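Local coordinates for beta-porphyranase A (Bacteroides plebeius, PDB 4AW7), which hydrolyses the red-algal polysaccharide porphyran, cutting the beta-1,4 linkages between beta-D-galactose and 6-sulfated alpha-L-galactose to release mostly a sulfated disaccharide, at residues L339-N344 with T352-D357. Numbering follows the deposited sequence.
Sequences LFIPDN and TWRLND
Pro342 and Trp353 show how a non-hydrogen-bonded pair in an antiparallel hairpin can be held together by its side chains. With CG beside the backbone N (chi1 -67°), the indole leans across the neighbouring strand. From the root outward, Trp353 CB lies near Phe340 CD2, CD2 faces Pro342 CA, CE3 rests 3.5 Å from Pro342 N and touches Phe340 CB, CZ3 reaches Pro342 CD at 3.5 Å, and CH2 meets Pro342 CB. That Pro342 CB makes a CH-pi contact over one face of the six-membered ring, 3.7 Å from its centroid. Lys321 adds a cation-pi partner, and Asp55 of helix 54-63 touches the Trp353 side chain. Trading Trp353 for an alanine would probably leave a gap over Pro342 and Lys321 without its aromatic mate. On the same side, Leu355 CD1 sits over the Phe340 ring, 4.0 Å from its centroid. On the reverse side, Arg354 runs beside Ile341, its NH2 salt-bridged to Asp287, and one water links its NE to Asp343 OD1 and Ile341 O. Non-hydrogen-bonded pairs Phe340-Leu355 and Pro342-Trp353 thus flank Ile341-Arg354, joined by reciprocal N-H...O bonds: the alternation of an antiparallel beta hairpin, its Leu339 side chain about 6 Å from that of substrate-binding Ser319.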
loop_
_atom_site.group_PDB
_atom_site.type_symbol
_atom_site.label_atom_id
_atom_site.label_comp_id
_atom_site.label_asym_id
_atom_site.label_seq_id
_atom_site.Cartn_x
_atom_site.Cartn_y
_atom_site.Cartn_z
ATOM N N LEU A 339 1.826 -15.307 -12.947
ATOM C CA LEU A 339 0.830 -16.120 -12.247
ATOM C C LEU A 339 0.594 -17.483 -12.927
ATOM O O LEU A 339 0.237 -18.449 -12.267
ATOM C CB LEU A 339 -0.463 -15.319 -12.163
ATOM C CG LEU A 339 -1.649 -15.973 -11.474
ATOM C CD1 LEU A 339 -1.355 -16.330 -10.018
ATOM C CD2 LEU A 339 -2.890 -15.062 -11.644
ATOM N N PHE A 340 0.727 -17.506 -14.251
ATOM C CA PHE A 340 0.542 -18.715 -15.082
ATOM C C PHE A 340 1.858 -19.024 -15.780
ATOM O O PHE A 340 2.516 -18.117 -16.289
ATOM C CB PHE A 340 -0.541 -18.501 -16.139
ATOM C CG PHE A 340 -1.951 -18.440 -15.617
ATOM C CD1 PHE A 340 -2.514 -17.246 -15.161
ATOM C CD2 PHE A 340 -2.723 -19.586 -15.580
ATOM C CE1 PHE A 340 -3.841 -17.228 -14.708
ATOM C CE2 PHE A 340 -4.028 -19.561 -15.163
ATOM C CZ PHE A 340 -4.579 -18.397 -14.695
ATOM N N ILE A 341 2.176 -20.314 -15.876
ATOM C CA ILE A 341 3.419 -20.808 -16.454
ATOM C C ILE A 341 3.008 -21.789 -17.547
ATOM O O ILE A 341 2.193 -22.671 -17.297
ATOM C CB ILE A 341 4.272 -21.521 -15.394
ATOM C CG1 ILE A 341 4.496 -20.601 -14.178
ATOM C CG2 ILE A 341 5.576 -22.027 -16.006
ATOM C CD1 ILE A 341 5.294 -19.322 -14.420
ATOM N N PRO A 342 3.569 -21.631 -18.750
ATOM C CA PRO A 342 3.147 -22.533 -19.835
ATOM C C PRO A 342 3.814 -23.883 -19.696
ATOM O O PRO A 342 5.002 -23.959 -19.419
ATOM C CB PRO A 342 3.622 -21.800 -21.072
ATOM C CG PRO A 342 4.893 -21.115 -20.633
ATOM C CD PRO A 342 4.568 -20.650 -19.210
ATOM N N ASP A 343 3.043 -24.937 -19.957
ATOM C CA ASP A 343 3.591 -26.283 -19.959
ATOM C C ASP A 343 4.644 -26.474 -21.066
ATOM O O ASP A 343 5.651 -27.137 -20.837
ATOM C CB ASP A 343 2.436 -27.288 -20.027
ATOM C CG ASP A 343 1.590 -27.267 -18.748
ATOM O OD1 ASP A 343 2.199 -27.318 -17.661
ATOM O OD2 ASP A 343 0.335 -27.182 -18.802
ATOM N N ASN A 344 4.428 -25.855 -22.221
ATOM C CA ASN A 344 5.384 -25.857 -23.330
ATOM C C ASN A 344 5.721 -24.427 -23.803
ATOM O O ASN A 344 5.039 -23.871 -24.636
ATOM C CB ASN A 344 4.819 -26.679 -24.492
ATOM C CG ASN A 344 5.798 -26.806 -25.630
ATOM O OD1 ASN A 344 6.842 -26.151 -25.644
ATOM N ND2 ASN A 344 5.470 -27.653 -26.604
ATOM N N THR A 352 -0.945 -25.701 -22.825
ATOM C CA THR A 352 -1.742 -25.506 -21.624
ATOM C C THR A 352 -0.929 -24.615 -20.644
ATOM O O THR A 352 0.279 -24.512 -20.730
ATOM C CB THR A 352 -2.118 -26.844 -20.956
ATOM O OG1 THR A 352 -0.942 -27.622 -20.778
ATOM C CG2 THR A 352 -3.131 -27.644 -21.795
ATOM N N TRP A 353 -1.648 -24.003 -19.714
ATOM C CA TRP A 353 -1.070 -23.063 -18.758
ATOM C C TRP A 353 -1.395 -23.507 -17.357
ATOM O O TRP A 353 -2.523 -23.919 -17.081
ATOM C CB TRP A 353 -1.634 -21.657 -18.977
ATOM C CG TRP A 353 -1.217 -21.056 -20.289
ATOM C CD1 TRP A 353 -1.830 -21.245 -21.508
ATOM C CD2 TRP A 353 -0.084 -20.229 -20.541
ATOM N NE1 TRP A 353 -1.175 -20.551 -22.482
ATOM C CE2 TRP A 353 -0.095 -19.917 -21.925
ATOM C CE3 TRP A 353 0.901 -19.643 -19.728
ATOM C CZ2 TRP A 353 0.841 -19.093 -22.498
ATOM C CZ3 TRP A 353 1.837 -18.826 -20.322
ATOM C CH2 TRP A 353 1.816 -18.579 -21.700
ATOM N N ARG A 354 -0.399 -23.422 -16.488
ATOM C CA ARG A 354 -0.491 -23.858 -15.102
ATOM C C ARG A 354 -0.572 -22.613 -14.205
ATOM O O ARG A 354 0.294 -21.745 -14.238
ATOM C CB ARG A 354 0.741 -24.718 -14.731
ATOM C CG ARG A 354 0.942 -25.042 -13.278
ATOM C CD ARG A 354 2.134 -25.983 -13.067
ATOM N NE ARG A 354 3.424 -25.346 -13.352
ATOM C CZ ARG A 354 4.100 -24.596 -12.475
ATOM N NH1 ARG A 354 3.606 -24.364 -11.255
ATOM N NH2 ARG A 354 5.280 -24.077 -12.819
ATOM N N LEU A 355 -1.608 -22.554 -13.393
ATOM C CA LEU A 355 -1.721 -21.563 -12.316
ATOM C C LEU A 355 -0.762 -21.932 -11.184
ATOM O O LEU A 355 -0.895 -23.007 -10.608
ATOM C CB LEU A 355 -3.193 -21.562 -11.869
ATOM C CG LEU A 355 -3.574 -20.599 -10.777
ATOM C CD1 LEU A 355 -3.276 -19.121 -11.210
ATOM C CD2 LEU A 355 -5.057 -20.829 -10.431
ATOM N N ASN A 356 0.220 -21.075 -10.885
ATOM C CA ASN A 356 1.226 -21.394 -9.872
ATOM C C ASN A 356 0.726 -21.162 -8.435
ATOM O O ASN A 356 -0.413 -20.725 -8.222
ATOM C CB ASN A 356 2.565 -20.724 -10.187
ATOM C CG ASN A 356 2.531 -19.220 -10.089
ATOM O OD1 ASN A 356 1.873 -18.658 -9.194
ATOM N ND2 ASN A 356 3.293 -18.542 -10.958
ATOM N N ASP A 357 1.572 -21.466 -7.450
ATOM C CA ASP A 357 1.139 -21.466 -6.060
ATOM C C ASP A 357 0.875 -20.065 -5.506
ATOM O O ASP A 357 0.368 -19.971 -4.377
ATOM C CB ASP A 357 2.121 -22.226 -5.145
ATOM C CG ASP A 357 2.006 -23.716 -5.253
ATOM O OD1 ASP A 357 1.141 -24.240 -6.005
ATOM O OD2 ASP A 357 2.756 -24.381 -4.502
HETATM O O HOH W 1 3.617 -25.244 -16.413
#